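Local coordinates for L-threonine-O-3-phosphate decarboxylase (PDB 3FKD), which decarboxylates L-threonine O-3-phosphate, probably with pyridoxal 5'-phosphate as its cofactor, at the interface of chains A and B. Residues are numbered along the deposited sequence; one frame, centred on the assembly and turned at random. Chains: chain A/B, L-threonine-O-3-phosphate decarboxylase.

Contact 1 and contact 2 belong to one two-fold symmetric interface, with the centres of their C-alpha atoms about 12 Å apart. Both draw on helix 31-39 of one chain and the 3-10 helix 41-45 of the other, but with the chains exchanged, and positions 34 and 44 occur in both. Contact 1 is apolar; contact 2 is built round a salt bridge. Read through the symmetry, the two describe one glutamate put to two uses: its methylenes pack on a leucine, while its carboxylate takes an arginine of the same 3-10 helix. Greasy packing and charge pairing thus adjoin in the deposited dimer, the usual state of this family.

Contact 1: the interface of chains A and B. Residues chain A 41, 44, 231; chain B 34, 37-38, 204, 231.
A chi1 of 65° sets CG1 of A:Ile44 between its backbone N and carbonyl carbon and leaves CG2 anti to the carbonyl carbon, so that CG2 meets B:Leu204 while the longer branch reaches B:Leu37. In this aminotransferase class I and II fold, bound here as a two-fold symmetric pair, the 3-10 helix 41-45 of chain A packs against helix 31-39 and B:Leu204 of the partner, while the Leu231 pair meets beside it. The CG2 methyl of A:Ile44 lies 3.3 Å from CD1 of B:Leu204, a snug fit, and the two side chains run parallel. On the longer branch, CD1 of A:Ile44 comes tip to tip with CD2 of B:Leu37, 3.9 Å away. One turn earlier, A:Leu41 offers CD2 to the aliphatic part of B:Glu34. That methyl rests 3.6 Å from CG of B:Glu34 and 3.8 Å from its CB, the two side chains passing antiparallel. Because B:Glu34 is extended beyond CG (chi2 173°), its carboxylate is carried past the leucine while its methylenes do the packing. The same CD2 of A:Leu41 also meets the CG2 methyl of B:Val38 at 4.0 Å, joining two successive turns of the helix. Nearer the symmetry axis, A:Leu231 and B:Leu231 cross at about a right angle, though their modelled methyl approach is too short to be trusted. A:Leu231 also lies alongside B:Leu204, with 4.1 Å between the CD1 methyls, and so shares that leucine with A:Ile44.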
ATOM      1  N   LEU A  41      -7.261  11.839  13.877  1.00 25.04           N
ATOM      2  CA  LEU A  41      -7.446  10.407  13.800  1.00 25.00           C
ATOM      3  C   LEU A  41      -8.713   9.956  13.072  1.00 26.99           C
ATOM      4  O   LEU A  41      -8.745   8.865  12.499  1.00 26.69           O
ATOM      5  CB  LEU A  41      -7.351   9.761  15.171  1.00 25.94           C
ATOM      6  CG  LEU A  41      -6.985   8.276  15.018  1.00 29.67           C
ATOM      7  CD1 LEU A  41      -5.659   8.044  14.247  1.00 22.49           C
ATOM      8  CD2 LEU A  41      -6.966   7.568  16.356  1.00 31.27           C
ATOM      9  N   ILE A  44      -9.240   8.082   9.499  1.00 23.69           N
ATOM     10  CA  ILE A  44      -9.308   6.654   9.191  1.00 24.26           C
ATOM     11  C   ILE A  44     -10.735   6.151   8.831  1.00 26.53           C
ATOM     12  O   ILE A  44     -10.922   5.028   8.311  1.00 24.21           O
ATOM     13  CB  ILE A  44      -8.751   5.766  10.331  1.00 24.28           C
ATOM     14  CG1 ILE A  44      -9.606   5.889  11.589  1.00 27.08           C
ATOM     15  CG2 ILE A  44      -7.314   6.098  10.647  1.00 24.87           C
ATOM     16  CD1 ILE A  44      -9.062   5.082  12.775  1.00 25.73           C
ATOM     17  N   LEU A 231      -3.919   8.474   7.051  1.00 19.61           N
ATOM     18  CA  LEU A 231      -3.018   8.978   8.072  1.00 19.97           C
ATOM     19  C   LEU A 231      -1.695   9.346   7.460  1.00 19.61           C
ATOM     20  O   LEU A 231      -1.091  10.316   7.898  1.00 20.71           O
ATOM     21  CB  LEU A 231      -2.763   7.931   9.131  1.00 19.59           C
ATOM     22  CG  LEU A 231      -3.880   7.727  10.133  1.00 22.26           C
ATOM     23  CD1 LEU A 231      -3.516   6.497  10.962  1.00 22.11           C
ATOM     24  CD2 LEU A 231      -4.144   9.003  11.010  1.00 22.22           C
TER
ATOM     25  N   GLU B  34      -9.723   3.448  18.697  1.00 31.64           N
ATOM     26  CA  GLU B  34      -8.905   4.668  18.604  1.00 32.37           C
ATOM     27  C   GLU B  34      -7.957   4.940  19.782  1.00 30.19           C
ATOM     28  O   GLU B  34      -6.832   5.413  19.563  1.00 30.21           O
ATOM     29  CB  GLU B  34      -9.738   5.909  18.262  1.00 31.38           C
ATOM     30  CG  GLU B  34     -10.099   5.930  16.803  1.00 34.63           C
ATOM     31  CD  GLU B  34     -11.061   7.040  16.415  1.00 40.25           C
ATOM     32  OE1 GLU B  34     -11.066   8.097  17.106  1.00 44.32           O
ATOM     33  OE2 GLU B  34     -11.791   6.851  15.403  1.00 37.23           O
ATOM     34  N   LEU B  37      -5.061   2.701  18.973  1.00 27.99           N
ATOM     35  CA  LEU B  37      -4.175   3.231  17.947  1.00 27.85           C
ATOM     36  C   LEU B  37      -3.295   4.370  18.518  1.00 27.48           C
ATOM     37  O   LEU B  37      -2.100   4.472  18.230  1.00 24.27           O
ATOM     38  CB  LEU B  37      -4.997   3.703  16.760  1.00 24.46           C
ATOM     39  CG  LEU B  37      -5.016   2.877  15.467  1.00 29.39           C
ATOM     40  CD1 LEU B  37      -4.749   1.337  15.611  1.00 23.66           C
ATOM     41  CD2 LEU B  37      -6.322   3.181  14.703  1.00 26.24           C
ATOM     42  N   VAL B  38      -3.914   5.222  19.329  1.00 28.28           N
ATOM     43  CA  VAL B  38      -3.221   6.343  19.945  1.00 28.30           C
ATOM     44  C   VAL B  38      -2.143   5.812  20.872  1.00 27.85           C
ATOM     45  O   VAL B  38      -1.013   6.289  20.851  1.00 28.17           O
ATOM     46  CB  VAL B  38      -4.183   7.245  20.739  1.00 28.58           C
ATOM     47  CG1 VAL B  38      -3.399   8.138  21.682  1.00 27.92           C
ATOM     48  CG2 VAL B  38      -5.020   8.049  19.801  1.00 27.23           C
ATOM     49  N   LEU B 204      -7.814   3.357   6.584  1.00 21.32           N
ATOM     50  CA  LEU B 204      -6.686   2.491   6.928  1.00 21.25           C
ATOM     51  C   LEU B 204      -6.153   1.596   5.769  1.00 19.92           C
ATOM     52  O   LEU B 204      -5.001   1.241   5.743  1.00 20.07           O
ATOM     53  CB  LEU B 204      -7.049   1.652   8.161  1.00 20.76           C
ATOM     54  CG  LEU B 204      -6.476   2.023   9.536  1.00 21.19           C
ATOM     55  CD1 LEU B 204      -5.802   3.389   9.600  1.00 21.14           C
ATOM     56  CD2 LEU B 204      -7.522   1.860  10.597  1.00 21.22           C
ATOM     57  N   LEU B 231      -0.295   0.869  11.003  1.00 20.42           N
ATOM     58  CA  LEU B 231      -1.531   1.184  11.744  1.00 19.73           C
ATOM     59  C   LEU B 231      -2.682   0.257  11.366  1.00 20.90           C
ATOM     60  O   LEU B 231      -3.354  -0.294  12.243  1.00 19.80           O
ATOM     61  CB  LEU B 231      -1.923   2.637  11.569  1.00 18.43           C
ATOM     62  CG  LEU B 231      -1.082   3.451  12.542  1.00 23.64           C
ATOM     63  CD1 LEU B 231      -1.128   4.953  12.252  1.00 24.59           C
ATOM     64  CD2 LEU B 231      -1.436   3.137  14.024  1.00 24.24           C
TER

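Contact 2: the interface of chains A and B. Residues chain A 30, 34, 200; chain B 42, 44-45.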
ATOM      1  N   LYS A  30       9.326  13.958  17.162  1.00 37.71           N
ATOM      2  CA  LYS A  30       8.131  13.394  16.566  1.00 37.24           C
ATOM      3  C   LYS A  30       6.931  13.604  17.432  1.00 37.32           C
ATOM      4  O   LYS A  30       5.847  13.115  17.091  1.00 37.86           O
ATOM      5  CB  LYS A  30       8.302  11.885  16.351  1.00 39.57           C
ATOM      6  CG  LYS A  30       8.746  11.489  14.952  1.00 35.79           C
ATOM      7  CD  LYS A  30       9.643  10.240  15.030  1.00 38.52           C
ATOM      8  CE  LYS A  30       9.972   9.722  13.630  1.00 33.82           C
ATOM      9  NZ  LYS A  30       8.805  10.012  12.715  1.00 30.19           N
ATOM     10  N   GLU A  34       3.227  13.409  15.908  1.00 29.34           N
ATOM     11  CA  GLU A  34       2.348  12.393  16.476  1.00 27.24           C
ATOM     12  C   GLU A  34       1.108  12.958  17.173  1.00 25.27           C
ATOM     13  O   GLU A  34       0.053  12.387  17.094  1.00 24.58           O
ATOM     14  CB  GLU A  34       3.135  11.478  17.416  1.00 28.19           C
ATOM     15  CG  GLU A  34       4.062  10.548  16.667  1.00 33.20           C
ATOM     16  CD  GLU A  34       4.772   9.574  17.578  1.00 34.37           C
ATOM     17  OE1 GLU A  34       4.696   9.780  18.815  1.00 37.73           O
ATOM     18  OE2 GLU A  34       5.391   8.620  17.060  1.00 30.00           O
ATOM     19  N   GLY A 200      11.521   9.159   9.906  1.00 19.09           N
ATOM     20  CA  GLY A 200      11.284   8.141  10.910  1.00 18.36           C
ATOM     21  C   GLY A 200       9.896   7.555  10.864  1.00 20.16           C
ATOM     22  O   GLY A 200       9.399   7.039  11.856  1.00 21.64           O
TER
ATOM     23  N   ASN B  42       3.537   4.593  18.010  1.00 25.84           N
ATOM     24  CA  ASN B  42       4.951   4.383  17.719  1.00 26.92           C
ATOM     25  C   ASN B  42       5.202   3.315  16.640  1.00 27.00           C
ATOM     26  O   ASN B  42       6.273   3.284  16.050  1.00 27.73           O
ATOM     27  CB  ASN B  42       5.753   4.031  18.984  1.00 30.30           C
ATOM     28  CG  ASN B  42       5.929   5.217  19.932  1.00 36.52           C
ATOM     29  OD1 ASN B  42       5.642   6.372  19.575  1.00 34.82           O
ATOM     30  ND2 ASN B  42       6.388   4.931  21.162  1.00 37.14           N
ATOM     31  N   ILE B  44       4.432   3.414  13.842  1.00 25.60           N
ATOM     32  CA  ILE B  44       4.720   4.095  12.581  1.00 24.29           C
ATOM     33  C   ILE B  44       6.216   4.424  12.406  1.00 23.87           C
ATOM     34  O   ILE B  44       6.633   4.907  11.358  1.00 22.16           O
ATOM     35  CB  ILE B  44       3.883   5.370  12.414  1.00 23.01           C
ATOM     36  CG1 ILE B  44       4.374   6.482  13.332  1.00 23.96           C
ATOM     37  CG2 ILE B  44       2.413   5.075  12.631  1.00 23.57           C
ATOM     38  CD1 ILE B  44       3.756   7.870  12.970  1.00 24.71           C
ATOM     39  N   ARG B  45       7.001   4.147  13.441  1.00 23.49           N
ATOM     40  CA  ARG B  45       8.438   4.352  13.415  1.00 24.60           C
ATOM     41  C   ARG B  45       9.206   3.118  12.908  1.00 24.32           C
ATOM     42  O   ARG B  45      10.398   3.179  12.688  1.00 23.78           O
ATOM     43  CB  ARG B  45       8.938   4.680  14.816  1.00 26.18           C
ATOM     44  CG  ARG B  45       8.465   5.981  15.407  1.00 26.24           C
ATOM     45  CD  ARG B  45       8.562   5.814  16.887  1.00 29.69           C
ATOM     46  NE  ARG B  45       7.897   6.880  17.610  1.00 34.43           N
ATOM     47  CZ  ARG B  45       8.534   7.776  18.357  1.00 39.26           C
ATOM     48  NH1 ARG B  45       9.857   7.721  18.472  1.00 38.94           N
ATOM     49  NH2 ARG B  45       7.859   8.739  18.978  1.00 39.82           N
TER
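A:Glu34 and B:Arg45 cross at about a right angle, and the planes of carboxylate and guanidinium are turned 63° apart, far from the coplanar, side-on pairing often drawn. The salt bridge joins NE of B:Arg45 to OE2 of A:Glu34 at 3.1 Å, and the same pair forms a bent hydrogen bond, 135° at the hydrogen. OE2 is met on its syn side but 20° out of the carboxylate plane, while the oxygen itself is tilted from the guanidinium plane, in keeping with the twist between the groups. NH2 of B:Arg45 adds weak hydrogen bonds to both carboxylate oxygens, at 3.1 Å to OE2 and 3.3 Å to OE1 of A:Glu34; OE1 sits at the guanidinium edge, in its plane. Two nitrogens of the arginine therefore address OE2, which probably favours a charged carboxylate.

The arginine reaches this point on a chain extended from CG to NE, with CG anti to its own carbonyl carbon. On one face of the guanidinium, CD of A:Lys30 stands 4.2 Å above the plane, over its centre, an aliphatic backing for the flat group. The amino end is turned away, with NZ of A:Lys30 5.9 Å from NE of B:Arg45, which should ease like-charge repulsion. B:Asn42 crosses A:Glu34 nearly perpendicularly, its amide plane moderately tilted from the carboxylate, its OD1 a neighbour 3.4 Å from OE2 of A:Glu34 rather than a hydrogen-bond partner. The carbonyl of A:Gly200 borders CB and CG of B:Arg45, each 3.8 Å from its O atom. The site ties helix 31-39 of one subunit to the 3-10 helix 41-45 of the other, adding a charged link to the deposited dimer.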